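Local coordinates for amidohydrolase 3 domain-containing protein (Pyrococcus horikoshii, PDB 3IGH), which is of unknown specificity but probably acts as a metal-dependent amidohydrolase, hydrolysing carbon-nitrogen bonds other than peptide bonds, at residues D65-L70 / S398-I403; V202-F207 / S228-A233; L149-S154 / L169-K174; F104-D109 / K134-A139. All blocks are in the same frame, centred on the assembly; numbering follows the deposited sequence.

Overall arrangement
Interactions 1 and 2 belong to the TIM barrel and are both buried. They adjoin directly, since strands 58-68 and 202-210 are neighbours: interaction 1 gathers the polar residues of the probable active site, whereas interaction 2 is regular parallel-strand pairing with an apolar face. Interactions 3 and 4 lie farther out, with centres about 26 and 20 Å from that of the chain; interaction 3 is mostly buried with an exposed threonine, and interaction 4 is partly buried. They meet where Leu169 and Arg173 of helix 166-180 pack on Phe136 and its successors, beside a separate mixed sheet. There the chemistry shifts to a glutamate holding a loop, a long salt bridge and, apart from it, a phenylalanine pair.

Interaction 1: D65-L70 / S398-I403; sequences DSHLHL and STDSPI. With SO4 (sulfate ion), chain B.
His67 and Asp400 both carry CG anti to the backbone N (chi1 -177° and -164°), and the two side chains run side by side in the same direction, with ring and carboxylate planes 81° apart. Asp400 OD1 comes to 3.2 Å from His67 CD2, at the edge of the imidazole. His67 NE2 donates to sulfate O1 at 3.0 Å, and His69 NE2 makes a weak bond to the same oxygen. His314, Lys262 and His339 also bind this ion, which probably comes from the crystallisation liquor. His67 and His69 form the HxH motif that ends the first barrel strand in amidohydrolases, and Asp400 probably corresponds to the aspartate that follows the last; in relatives such residues bind metal, so the sulfate probably marks the active site.

The two oxygens of Asp65 suit a place where N-H and O-H groups need an acceptor. Its OD1 accepts from Thr399 N at 3.2 Å and, with the anti lone pair, from His67 N, closing an Asx turn; its OD2 takes the Thr399 OG1 proton on the syn lone pair at 2.5 Å. One aspartate thus joins both segments. Thr399 OG1 also accepts from Ser401 N in an ST turn. Backbone bonds from Asp400 N to His67 O (2.9 Å) and from His69 N to Ser401 O (2.8 Å) set the two segments in register, while Glu338 holds His67 ND1.

Leu68 packs on Leu197 of helix 183-199 and on Val205 of strand 202-210, and Pro402, after its cis peptide bond, rests against helix 70-78.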
loop_
_atom_site.group_PDB
_atom_site.type_symbol
_atom_site.label_atom_id
_atom_site.label_comp_id
_atom_site.label_asym_id
_atom_site.label_seq_id
_atom_site.Cartn_x
_atom_site.Cartn_y
_atom_site.Cartn_z
ATOM N N ASP A 65 18.584 -10.012 -2.063
ATOM C CA ASP A 65 18.711 -10.496 -3.428
ATOM C C ASP A 65 17.949 -9.539 -4.331
ATOM O O ASP A 65 16.732 -9.514 -4.316
ATOM C CB ASP A 65 18.142 -11.915 -3.557
ATOM C CG ASP A 65 18.486 -12.577 -4.897
ATOM O OD1 ASP A 65 18.328 -11.954 -5.968
ATOM O OD2 ASP A 65 18.870 -13.764 -4.889
ATOM N N SER A 66 18.668 -8.778 -5.144
ATOM C CA SER A 66 18.029 -7.692 -5.898
ATOM C C SER A 66 17.307 -8.117 -7.182
ATOM O O SER A 66 16.803 -7.259 -7.915
ATOM C CB SER A 66 19.043 -6.575 -6.185
ATOM O OG SER A 66 20.094 -7.044 -7.005
ATOM N N HIS A 67 17.213 -9.422 -7.445
ATOM C CA HIS A 67 16.541 -9.908 -8.668
ATOM C C HIS A 67 16.285 -11.402 -8.589
ATOM O O HIS A 67 17.185 -12.201 -8.837
ATOM C CB HIS A 67 17.393 -9.575 -9.910
ATOM C CG HIS A 67 16.773 -9.952 -11.222
ATOM N ND1 HIS A 67 16.611 -9.044 -12.245
ATOM C CD2 HIS A 67 16.317 -11.135 -11.697
ATOM C CE1 HIS A 67 16.074 -9.648 -13.289
ATOM N NE2 HIS A 67 15.877 -10.916 -12.982
ATOM N N LEU A 68 15.055 -11.783 -8.262
ATOM C CA LEU A 68 14.661 -13.181 -8.349
ATOM C C LEU A 68 13.175 -13.329 -8.660
ATOM O O LEU A 68 12.436 -12.343 -8.715
ATOM C CB LEU A 68 15.066 -13.963 -7.078
ATOM C CG LEU A 68 14.740 -13.441 -5.678
ATOM C CD1 LEU A 68 13.227 -13.320 -5.420
ATOM C CD2 LEU A 68 15.365 -14.377 -4.667
ATOM N N HIS A 69 12.749 -14.573 -8.840
ATOM C CA HIS A 69 11.373 -14.897 -9.154
ATOM C C HIS A 69 10.842 -15.762 -8.030
ATOM O O HIS A 69 11.065 -16.971 -8.007
ATOM C CB HIS A 69 11.301 -15.660 -10.472
ATOM C CG HIS A 69 11.954 -14.953 -11.618
ATOM N ND1 HIS A 69 11.277 -14.065 -12.426
ATOM C CD2 HIS A 69 13.216 -15.016 -12.100
ATOM C CE1 HIS A 69 12.101 -13.600 -13.351
ATOM N NE2 HIS A 69 13.285 -14.158 -13.173
ATOM N N LEU A 70 10.140 -15.126 -7.099
ATOM C CA LEU A 70 9.658 -15.758 -5.883
ATOM C C LEU A 70 8.682 -16.889 -6.200
ATOM O O LEU A 70 8.773 -17.969 -5.623
ATOM C CB LEU A 70 9.000 -14.684 -5.007
ATOM C CG LEU A 70 9.196 -14.537 -3.503
ATOM C CD1 LEU A 70 10.624 -14.776 -3.055
ATOM C CD2 LEU A 70 8.752 -13.144 -3.065
ATOM N N SER A 398 22.502 -10.525 -7.065
ATOM C CA SER A 398 21.286 -11.296 -7.123
ATOM C C SER A 398 21.582 -12.674 -7.699
ATOM O O SER A 398 22.679 -12.926 -8.182
ATOM C CB SER A 398 20.261 -10.577 -8.002
ATOM O OG SER A 398 20.799 -10.214 -9.257
ATOM N N THR A 399 20.584 -13.550 -7.658
ATOM C CA THR A 399 20.746 -14.912 -8.125
ATOM C C THR A 399 19.897 -15.215 -9.347
ATOM O O THR A 399 20.156 -16.200 -10.033
ATOM C CB THR A 399 20.371 -15.941 -7.030
ATOM O OG1 THR A 399 19.050 -15.669 -6.543
ATOM C CG2 THR A 399 21.366 -15.891 -5.873
ATOM N N ASP A 400 18.872 -14.390 -9.602
ATOM C CA ASP A 400 17.833 -14.701 -10.587
ATOM C C ASP A 400 17.210 -16.062 -10.275
ATOM O O ASP A 400 16.803 -16.793 -11.174
ATOM C CB ASP A 400 18.379 -14.640 -12.033
ATOM C CG ASP A 400 17.280 -14.561 -13.079
ATOM O OD1 ASP A 400 16.160 -14.106 -12.753
ATOM O OD2 ASP A 400 17.539 -14.972 -14.230
ATOM N N SER A 401 17.144 -16.398 -8.989
ATOM C CA SER A 401 16.568 -17.658 -8.544
ATOM C C SER A 401 15.154 -17.814 -9.121
ATOM O O SER A 401 14.376 -16.848 -9.137
ATOM C CB SER A 401 16.546 -17.701 -7.013
ATOM O OG SER A 401 15.849 -18.834 -6.551
ATOM N N PRO A 402 14.814 -19.022 -9.607
ATOM C CA PRO A 402 15.520 -20.311 -9.526
ATOM C C PRO A 402 16.493 -20.688 -10.662
ATOM O O PRO A 402 16.856 -21.871 -10.776
ATOM C CB PRO A 402 14.365 -21.305 -9.499
ATOM C CG PRO A 402 13.335 -20.675 -10.414
ATOM C CD PRO A 402 13.528 -19.162 -10.306
ATOM N N ILE A 403 16.907 -19.722 -11.486
ATOM C CA ILE A 403 17.856 -19.988 -12.573
ATOM C C ILE A 403 19.220 -20.382 -11.989
ATOM O O ILE A 403 19.881 -21.298 -12.484
ATOM C CB ILE A 403 17.977 -18.779 -13.562
ATOM C CG1 ILE A 403 16.603 -18.381 -14.125
ATOM C CG2 ILE A 403 18.969 -19.063 -14.697
ATOM C CD1 ILE A 403 15.836 -19.499 -14.815
HETATM S S SO4 B . 15.273 -12.206 -16.355
HETATM O O1 SO4 B . 14.385 -12.277 -15.212
HETATM O O2 SO4 B . 16.437 -13.040 -16.101
HETATM O O3 SO4 B . 14.585 -12.731 -17.526
HETATM O O4 SO4 B . 15.701 -10.816 -16.551
#

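Interaction 2: V202-F207 / S228-A233; sequences VKSVSF and SINVFA. With SO4 (sulfate ion), chain O.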
loop_
_atom_site.group_PDB
_atom_site.type_symbol
_atom_site.label_atom_id
_atom_site.label_comp_id
_atom_site.label_asym_id
_atom_site.label_seq_id
_atom_site.Cartn_x
_atom_site.Cartn_y
_atom_site.Cartn_z
ATOM N N VAL A 202 18.533 -14.547 3.506
ATOM C CA VAL A 202 18.082 -13.527 2.541
ATOM C C VAL A 202 16.755 -12.967 3.055
ATOM O O VAL A 202 15.733 -13.661 3.034
ATOM C CB VAL A 202 17.891 -14.127 1.122
ATOM C CG1 VAL A 202 17.428 -13.050 0.110
ATOM C CG2 VAL A 202 19.173 -14.761 0.638
ATOM N N LYS A 203 16.774 -11.730 3.547
ATOM C CA LYS A 203 15.595 -11.183 4.215
ATOM C C LYS A 203 14.855 -10.113 3.419
ATOM O O LYS A 203 13.816 -9.639 3.858
ATOM C CB LYS A 203 15.938 -10.680 5.616
ATOM C CG LYS A 203 16.363 -11.815 6.556
ATOM C CD LYS A 203 16.455 -11.353 8.002
ATOM C CE LYS A 203 16.770 -12.537 8.905
ATOM N NZ LYS A 203 16.722 -12.155 10.332
ATOM N N SER A 204 15.400 -9.747 2.262
ATOM C CA SER A 204 14.766 -8.774 1.358
ATOM C C SER A 204 15.037 -9.197 -0.077
ATOM O O SER A 204 16.111 -9.732 -0.375
ATOM C CB SER A 204 15.322 -7.370 1.567
ATOM O OG SER A 204 15.194 -6.903 2.892
ATOM N N VAL A 205 14.065 -8.978 -0.966
ATOM C CA VAL A 205 14.221 -9.320 -2.380
ATOM C C VAL A 205 13.566 -8.269 -3.270
ATOM O O VAL A 205 12.645 -7.575 -2.829
ATOM C CB VAL A 205 13.610 -10.741 -2.742
ATOM C CG1 VAL A 205 14.253 -11.888 -1.921
ATOM C CG2 VAL A 205 12.083 -10.778 -2.580
ATOM N N SER A 206 14.057 -8.138 -4.504
ATOM C CA SER A 206 13.234 -7.602 -5.585
ATOM C C SER A 206 12.689 -8.771 -6.387
ATOM O O SER A 206 13.448 -9.569 -6.955
ATOM C CB SER A 206 14.006 -6.674 -6.520
ATOM O OG SER A 206 14.552 -5.573 -5.827
ATOM N N PHE A 207 11.369 -8.862 -6.408
ATOM C CA PHE A 207 10.647 -9.928 -7.097
ATOM C C PHE A 207 10.304 -9.366 -8.473
ATOM O O PHE A 207 9.505 -8.447 -8.592
ATOM C CB PHE A 207 9.412 -10.309 -6.255
ATOM C CG PHE A 207 8.485 -11.351 -6.864
ATOM C CD1 PHE A 207 8.789 -12.047 -8.041
ATOM C CD2 PHE A 207 7.293 -11.659 -6.201
ATOM C CE1 PHE A 207 7.883 -12.985 -8.581
ATOM C CE2 PHE A 207 6.396 -12.600 -6.716
ATOM C CZ PHE A 207 6.690 -13.263 -7.907
ATOM N N SER A 228 7.138 -12.907 5.212
ATOM C CA SER A 228 8.186 -12.973 6.217
ATOM C C SER A 228 9.488 -12.304 5.773
ATOM O O SER A 228 10.450 -12.234 6.541
ATOM C CB SER A 228 8.435 -14.432 6.606
ATOM O OG SER A 228 8.886 -15.172 5.487
ATOM N N ILE A 229 9.512 -11.821 4.528
ATOM C CA ILE A 229 10.659 -11.106 3.970
ATOM C C ILE A 229 10.156 -9.823 3.292
ATOM O O ILE A 229 8.984 -9.731 2.920
ATOM C CB ILE A 229 11.433 -11.972 2.916
ATOM C CG1 ILE A 229 10.505 -12.405 1.769
ATOM C CG2 ILE A 229 12.133 -13.177 3.592
ATOM C CD1 ILE A 229 11.203 -13.040 0.541
ATOM N N ASN A 230 11.040 -8.840 3.140
ATOM C CA ASN A 230 10.717 -7.637 2.381
ATOM C C ASN A 230 10.682 -7.947 0.889
ATOM O O ASN A 230 11.600 -8.563 0.350
ATOM C CB ASN A 230 11.715 -6.513 2.686
ATOM C CG ASN A 230 11.819 -6.223 4.173
ATOM O OD1 ASN A 230 10.811 -5.966 4.839
ATOM N ND2 ASN A 230 13.038 -6.275 4.706
ATOM N N VAL A 231 9.593 -7.557 0.236
ATOM C CA VAL A 231 9.402 -7.848 -1.178
ATOM C C VAL A 231 9.200 -6.546 -1.946
ATOM O O VAL A 231 8.227 -5.828 -1.718
ATOM C CB VAL A 231 8.194 -8.792 -1.404
ATOM C CG1 VAL A 231 7.972 -9.047 -2.906
ATOM C CG2 VAL A 231 8.380 -10.115 -0.650
ATOM N N PHE A 232 10.116 -6.257 -2.865
ATOM C CA PHE A 232 9.978 -5.118 -3.763
ATOM C C PHE A 232 9.486 -5.650 -5.118
ATOM O O PHE A 232 10.257 -6.222 -5.899
ATOM C CB PHE A 232 11.304 -4.335 -3.848
ATOM C CG PHE A 232 11.668 -3.648 -2.553
ATOM C CD1 PHE A 232 11.381 -2.295 -2.365
ATOM C CD2 PHE A 232 12.236 -4.370 -1.490
ATOM C CE1 PHE A 232 11.668 -1.662 -1.153
ATOM C CE2 PHE A 232 12.536 -3.747 -0.271
ATOM C CZ PHE A 232 12.245 -2.388 -0.104
ATOM N N ALA A 233 8.192 -5.474 -5.372
ATOM C CA ALA A 233 7.532 -6.062 -6.542
ATOM C C ALA A 233 7.750 -5.246 -7.807
ATOM O O ALA A 233 7.386 -4.076 -7.877
ATOM C CB ALA A 233 6.040 -6.246 -6.288
HETATM S S SO4 O . 12.791 -10.431 11.074
HETATM O O1 SO4 O . 12.796 -9.918 12.442
HETATM O O2 SO4 O . 11.575 -11.210 10.874
HETATM O O3 SO4 O . 12.805 -9.312 10.137
HETATM O O4 SO4 O . 13.958 -11.280 10.843
#
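Val205 and Ile229 meet within the close-packed part of this contact, CG2 of the valine lying 4.0 Å from CD1 of the isoleucine. In Ile229 chi1 of 58° sets CG1 between the backbone N and the carbonyl carbon, and chi2, near anti (169°), carries CD1 to the valine. Farther along the same face, Val231 CG1 touches Phe207 CB at 3.9 Å. Branched and aromatic side chains suit this face, which helix 70-78 covers through Leu70.

The opposite face, with Ser204, Asn230, Ser206 and Phe232, is more polar. Asn230 ND2 donates to Ser204 OG at 2.9 Å, almost straight (174°) and in the amide plane; Glu466 and Arg255 engage the same amide from outside, so a buried amide is well satisfied here. Phe232 turns its ring edge to Val205 O, with CD2 3.5 Å away.

Between the faces run the parallel-strand bonds: Lys203 O to Asn230 N, Val205 N to Asn230 O at 2.8 Å, Val205 O to Phe232 N, and Phe207 N to Phe232 O.

Lys203 marks the looser side. Its extended chain leads away from strand 230-235, and NZ bonds to Tyr467 O and to sulfate O4 (2.9 Å), a reach suited to a partly exposed residue.

These two strands, joined through helix 212-223, form a beta-alpha-beta unit of the barrel, with strand 58-68 beside strand 202-210 and helix 183-199 packed on Lys203 and Ile229.

Interaction 3: L149-S154 / L169-K174; sequences LNLTPS and LEEARK
The carboxylate of Glu171 is the flat group here, and Thr152 approaches it on the syn side of both oxygens. OE1 receives Thr152 N on its syn lone pair at 3.0 Å. OE2 takes the proton of Thr152 OG1 at 2.8 Å, the hydroxyl lying 22° out of the carboxylate plane, and a weak bond joins this oxygen to Thr152 N as well. The Leu151 methyl CD2 lies over one face of the carboxylate, above OE1 and 3.4 Å from it; a water lies off the other, donating to Glu171 OE1 at 2.8 Å and to Thr152 O.

Glutamate suits this place because its chain, with CG anti to the backbone N (chi1 -176°) and extended beyond, spans the distance from helix to loop. Leu151 slides past it in the opposite direction, and its CD2 reaches Ala172 CB at 4.0 Å. The small alanine also admits Leu149, whose CD1 lies 4.2 Å from the same CB. Glu171 and Thr152 thus make the polar bonds on the more exposed side, while the leucines pack on the buried alanine.

The contact anchors the chain leaving helix 143-149 to helix 166-180, where Leu149 also packs on Val175 and Ile176, and on Phe130 of strand 129-133.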
loop_
_atom_site.group_PDB
_atom_site.type_symbol
_atom_site.label_atom_id
_atom_site.label_comp_id
_atom_site.label_asym_id
_atom_site.label_seq_id
_atom_site.Cartn_x
_atom_site.Cartn_y
_atom_site.Cartn_z
ATOM N N LEU A 149 -4.313 -27.244 -21.058
ATOM C CA LEU A 149 -3.550 -26.214 -21.761
ATOM C C LEU A 149 -4.284 -25.666 -22.969
ATOM O O LEU A 149 -4.197 -24.468 -23.247
ATOM C CB LEU A 149 -2.164 -26.726 -22.179
ATOM C CG LEU A 149 -1.098 -26.942 -21.101
ATOM C CD1 LEU A 149 0.149 -27.575 -21.728
ATOM C CD2 LEU A 149 -0.749 -25.632 -20.376
ATOM N N ASN A 150 -4.989 -26.554 -23.681
ATOM C CA ASN A 150 -5.712 -26.207 -24.904
ATOM C C ASN A 150 -4.878 -25.323 -25.835
ATOM O O ASN A 150 -5.274 -24.199 -26.178
ATOM C CB ASN A 150 -7.069 -25.555 -24.569
ATOM C CG ASN A 150 -8.020 -25.541 -25.758
ATOM O OD1 ASN A 150 -8.275 -26.575 -26.377
ATOM N ND2 ASN A 150 -8.531 -24.362 -26.093
ATOM N N LEU A 151 -3.705 -25.837 -26.206
ATOM C CA LEU A 151 -2.731 -25.088 -27.005
ATOM C C LEU A 151 -3.186 -24.926 -28.443
ATOM O O LEU A 151 -3.879 -25.789 -28.978
ATOM C CB LEU A 151 -1.357 -25.771 -26.976
ATOM C CG LEU A 151 -0.684 -25.939 -25.609
ATOM C CD1 LEU A 151 0.643 -26.692 -25.738
ATOM C CD2 LEU A 151 -0.484 -24.587 -24.907
ATOM N N THR A 152 -2.794 -23.806 -29.051
ATOM C CA THR A 152 -3.086 -23.521 -30.451
ATOM C C THR A 152 -2.275 -24.489 -31.319
ATOM O O THR A 152 -1.075 -24.655 -31.088
ATOM C CB THR A 152 -2.740 -22.048 -30.801
ATOM O OG1 THR A 152 -3.419 -21.168 -29.895
ATOM C CG2 THR A 152 -3.141 -21.690 -32.232
ATOM N N PRO A 153 -2.940 -25.167 -32.281
ATOM C CA PRO A 153 -2.243 -26.033 -33.237
ATOM C C PRO A 153 -1.147 -25.292 -33.997
ATOM O O PRO A 153 -1.395 -24.205 -34.525
ATOM C CB PRO A 153 -3.358 -26.453 -34.203
ATOM C CG PRO A 153 -4.599 -26.370 -33.391
ATOM C CD PRO A 153 -4.400 -25.179 -32.506
ATOM N N SER A 154 0.057 -25.864 -33.999
ATOM C CA SER A 154 1.192 -25.351 -34.780
ATOM C C SER A 154 2.264 -26.425 -34.976
ATOM O O SER A 154 2.164 -27.522 -34.413
ATOM C CB SER A 154 1.795 -24.086 -34.142
ATOM O OG SER A 154 2.711 -24.387 -33.107
ATOM N N LEU A 169 5.678 -23.405 -26.403
ATOM C CA LEU A 169 6.130 -23.463 -25.012
ATOM C C LEU A 169 5.895 -22.130 -24.320
ATOM O O LEU A 169 5.527 -22.091 -23.138
ATOM C CB LEU A 169 7.606 -23.864 -24.914
ATOM C CG LEU A 169 8.088 -24.056 -23.467
ATOM C CD1 LEU A 169 7.341 -25.197 -22.782
ATOM C CD2 LEU A 169 9.572 -24.285 -23.417
ATOM N N GLU A 170 6.123 -21.050 -25.067
ATOM C CA GLU A 170 5.816 -19.696 -24.620
ATOM C C GLU A 170 4.321 -19.587 -24.296
ATOM O O GLU A 170 3.937 -18.987 -23.292
ATOM C CB GLU A 170 6.217 -18.700 -25.714
ATOM C CG GLU A 170 5.987 -17.222 -25.399
ATOM C CD GLU A 170 6.205 -16.325 -26.613
ATOM O OE1 GLU A 170 6.973 -16.709 -27.524
ATOM O OE2 GLU A 170 5.604 -15.229 -26.657
ATOM N N GLU A 171 3.487 -20.180 -25.151
ATOM C CA GLU A 171 2.040 -20.197 -24.928
ATOM C C GLU A 171 1.700 -21.032 -23.696
ATOM O O GLU A 171 0.933 -20.594 -22.845
ATOM C CB GLU A 171 1.280 -20.723 -26.155
ATOM C CG GLU A 171 -0.244 -20.669 -26.010
ATOM C CD GLU A 171 -0.992 -21.424 -27.102
ATOM O OE1 GLU A 171 -0.487 -22.460 -27.590
ATOM O OE2 GLU A 171 -2.103 -20.985 -27.463
ATOM N N ALA A 172 2.292 -22.222 -23.598
ATOM C CA ALA A 172 2.047 -23.116 -22.471
ATOM C C ALA A 172 2.404 -22.470 -21.133
ATOM O O ALA A 172 1.656 -22.618 -20.164
ATOM C CB ALA A 172 2.809 -24.429 -22.646
ATOM N N ARG A 173 3.475 -21.717 -21.107
ATOM C CA ARG A 173 3.904 -21.081 -19.898
ATOM C C ARG A 173 2.955 -19.986 -19.494
ATOM O O ARG A 173 2.646 -19.849 -18.352
ATOM C CB ARG A 173 5.245 -20.468 -20.121
ATOM C CG ARG A 173 6.350 -21.380 -19.933
ATOM C CD ARG A 173 7.457 -20.607 -19.322
ATOM N NE ARG A 173 8.708 -20.992 -19.914
ATOM C CZ ARG A 173 9.767 -21.342 -19.210
ATOM N NH1 ARG A 173 10.870 -21.708 -19.828
ATOM N NH2 ARG A 173 9.712 -21.316 -17.892
ATOM N N LYS A 174 2.529 -19.204 -20.467
ATOM C CA LYS A 174 1.543 -18.141 -20.257
ATOM C C LYS A 174 0.233 -18.708 -19.704
ATOM O O LYS A 174 -0.327 -18.171 -18.746
ATOM C CB LYS A 174 1.297 -17.389 -21.571
ATOM C CG LYS A 174 0.526 -16.079 -21.428
ATOM C CD LYS A 174 0.418 -15.368 -22.777
ATOM C CE LYS A 174 0.053 -13.890 -22.632
ATOM N NZ LYS A 174 -1.412 -13.667 -22.459
HETATM O O HOH W 1 0.796 -23.377 -29.879
#

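Interaction 4: F104-D109 / K134-A139; sequences FGFGWD and KCFHVA
Lys134 meets Trp108 and Asp109 at the end of strand 103-108, and its side chain can be traced outward. CB rests 3.4 Å from Trp108 O, the carbonyl that also accepts from Lys134 N at 2.8 Å. CD then comes to 4.0 Å from Asp109 OD2. A bend at chi3 (85°) places CE, also close to that oxygen, and NZ ends 3.7 Å from Asp109 OD2 in a long salt bridge. A flexible lysine suits this exposed edge, side by side with the aspartate. Asp109 has a second task: its OD1 caps Asp111 N at the start of helix 110-113.

Nearby, Phe136 crosses Phe106 obliquely, with CE1 3.7 Å from Phe106 CB and CZ 3.9 Å from Phe106 CD1. Between the two groups lies Gly107, whose positive phi of 93° would press a side chain against the carbonyl O of Phe106; its bare backbone comes close to Lys134, Gly107 C lying 3.7 Å from Lys134 N. Trp108 turns its indole to strand 129-133, where NE1 bonds to Ile131 O.

Segment 134-139 holds the connection of the beta-hairpin between strands 129-133 and 138-141 and the start of the second. It folds against the end of strand 103-108, which runs parallel to 129-133 in the six-stranded mixed sheet, apart from the TIM barrel.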
loop_
_atom_site.group_PDB
_atom_site.type_symbol
_atom_site.label_atom_id
_atom_site.label_comp_id
_atom_site.label_asym_id
_atom_site.label_seq_id
_atom_site.Cartn_x
_atom_site.Cartn_y
_atom_site.Cartn_z
ATOM N N PHE A 104 4.558 -31.159 -11.913
ATOM C CA PHE A 104 5.534 -30.425 -12.710
ATOM C C PHE A 104 6.907 -31.052 -12.487
ATOM O O PHE A 104 7.272 -31.381 -11.357
ATOM C CB PHE A 104 5.570 -28.941 -12.315
ATOM C CG PHE A 104 4.357 -28.154 -12.743
ATOM C CD1 PHE A 104 4.188 -27.773 -14.073
ATOM C CD2 PHE A 104 3.402 -27.764 -11.808
ATOM C CE1 PHE A 104 3.073 -27.030 -14.469
ATOM C CE2 PHE A 104 2.283 -27.019 -12.192
ATOM C CZ PHE A 104 2.121 -26.653 -13.527
ATOM N N GLY A 105 7.656 -31.221 -13.569
ATOM C CA GLY A 105 8.993 -31.775 -13.492
ATOM C C GLY A 105 9.964 -30.984 -14.340
ATOM O O GLY A 105 9.554 -30.191 -15.190
ATOM N N PHE A 106 11.254 -31.215 -14.124
ATOM C CA PHE A 106 12.292 -30.498 -14.871
ATOM C C PHE A 106 13.563 -31.337 -14.966
ATOM O O PHE A 106 13.797 -32.225 -14.143
ATOM C CB PHE A 106 12.613 -29.136 -14.211
ATOM C CG PHE A 106 13.507 -29.241 -12.993
ATOM C CD1 PHE A 106 14.890 -29.059 -13.104
ATOM C CD2 PHE A 106 12.971 -29.529 -11.744
ATOM C CE1 PHE A 106 15.718 -29.177 -11.989
ATOM C CE2 PHE A 106 13.787 -29.632 -10.625
ATOM C CZ PHE A 106 15.164 -29.463 -10.748
ATOM N N GLY A 107 14.386 -31.020 -15.963
ATOM C CA GLY A 107 15.755 -31.506 -15.999
ATOM C C GLY A 107 16.042 -32.792 -16.749
ATOM O O GLY A 107 17.186 -33.248 -16.741
ATOM N N TRP A 108 15.039 -33.384 -17.401
ATOM C CA TRP A 108 15.282 -34.619 -18.162
ATOM C C TRP A 108 16.092 -34.340 -19.417
ATOM O O TRP A 108 16.095 -33.225 -19.933
ATOM C CB TRP A 108 13.977 -35.375 -18.507
ATOM C CG TRP A 108 13.021 -34.623 -19.408
ATOM C CD1 TRP A 108 11.939 -33.894 -19.004
ATOM C CD2 TRP A 108 13.052 -34.530 -20.844
ATOM N NE1 TRP A 108 11.308 -33.342 -20.087
ATOM C CE2 TRP A 108 11.957 -33.724 -21.231
ATOM C CE3 TRP A 108 13.889 -35.050 -21.841
ATOM C CZ2 TRP A 108 11.685 -33.418 -22.570
ATOM C CZ3 TRP A 108 13.617 -34.743 -23.170
ATOM C CH2 TRP A 108 12.522 -33.940 -23.524
ATOM N N ASP A 109 16.761 -35.375 -19.925
ATOM C CA ASP A 109 17.595 -35.249 -21.107
ATOM C C ASP A 109 17.507 -36.569 -21.865
ATOM O O ASP A 109 17.765 -37.627 -21.279
ATOM C CB ASP A 109 19.049 -34.974 -20.670
ATOM C CG ASP A 109 20.021 -34.802 -21.842
ATOM O OD1 ASP A 109 19.643 -34.921 -23.032
ATOM O OD2 ASP A 109 21.203 -34.515 -21.559
ATOM N N LYS A 134 15.850 -30.422 -19.599
ATOM C CA LYS A 134 17.068 -29.675 -19.282
ATOM C C LYS A 134 17.147 -28.425 -20.170
ATOM O O LYS A 134 16.934 -28.506 -21.385
ATOM C CB LYS A 134 18.264 -30.606 -19.532
ATOM C CG LYS A 134 19.631 -30.070 -19.186
ATOM C CD LYS A 134 20.716 -30.885 -19.883
ATOM C CE LYS A 134 20.958 -30.393 -21.306
ATOM N NZ LYS A 134 22.228 -30.932 -21.862
ATOM N N CYS A 135 17.408 -27.274 -19.547
ATOM C CA CYS A 135 17.518 -25.957 -20.230
ATOM C C CYS A 135 16.195 -25.249 -20.541
ATOM O O CYS A 135 16.202 -24.116 -21.028
ATOM C CB CYS A 135 18.441 -25.995 -21.471
ATOM S SG CYS A 135 20.091 -26.682 -21.137
ATOM N N PHE A 136 15.074 -25.926 -20.266
ATOM C CA PHE A 136 13.729 -25.327 -20.244
ATOM C C PHE A 136 13.253 -24.739 -21.586
ATOM O O PHE A 136 12.460 -23.799 -21.602
ATOM C CB PHE A 136 13.612 -24.268 -19.118
ATOM C CG PHE A 136 13.828 -24.812 -17.717
ATOM C CD1 PHE A 136 12.745 -25.196 -16.934
ATOM C CD2 PHE A 136 15.111 -24.912 -17.177
ATOM C CE1 PHE A 136 12.926 -25.687 -15.648
ATOM C CE2 PHE A 136 15.308 -25.407 -15.892
ATOM C CZ PHE A 136 14.210 -25.795 -15.121
ATOM N N HIS A 137 13.733 -25.282 -22.706
ATOM C CA HIS A 137 13.287 -24.808 -24.022
ATOM C C HIS A 137 12.319 -25.788 -24.693
ATOM O O HIS A 137 11.763 -25.491 -25.753
ATOM C CB HIS A 137 14.475 -24.512 -24.948
ATOM C CG HIS A 137 15.452 -23.521 -24.389
ATOM N ND1 HIS A 137 15.095 -22.233 -24.050
ATOM C CD2 HIS A 137 16.776 -23.626 -24.126
ATOM C CE1 HIS A 137 16.155 -21.591 -23.589
ATOM N NE2 HIS A 137 17.188 -22.413 -23.626
ATOM N N VAL A 138 12.129 -26.950 -24.070
ATOM C CA VAL A 138 11.217 -27.986 -24.562
ATOM C C VAL A 138 10.512 -28.615 -23.363
ATOM O O VAL A 138 11.100 -28.753 -22.282
ATOM C CB VAL A 138 11.978 -29.126 -25.354
ATOM C CG1 VAL A 138 11.015 -30.204 -25.840
ATOM C CG2 VAL A 138 12.751 -28.584 -26.549
ATOM N N ALA A 139 9.248 -29.001 -23.553
ATOM C CA ALA A 139 8.519 -29.759 -22.553
ATOM C C ALA A 139 7.668 -30.856 -23.171
ATOM O O ALA A 139 7.342 -30.809 -24.355
ATOM C CB ALA A 139 7.647 -28.833 -21.713
#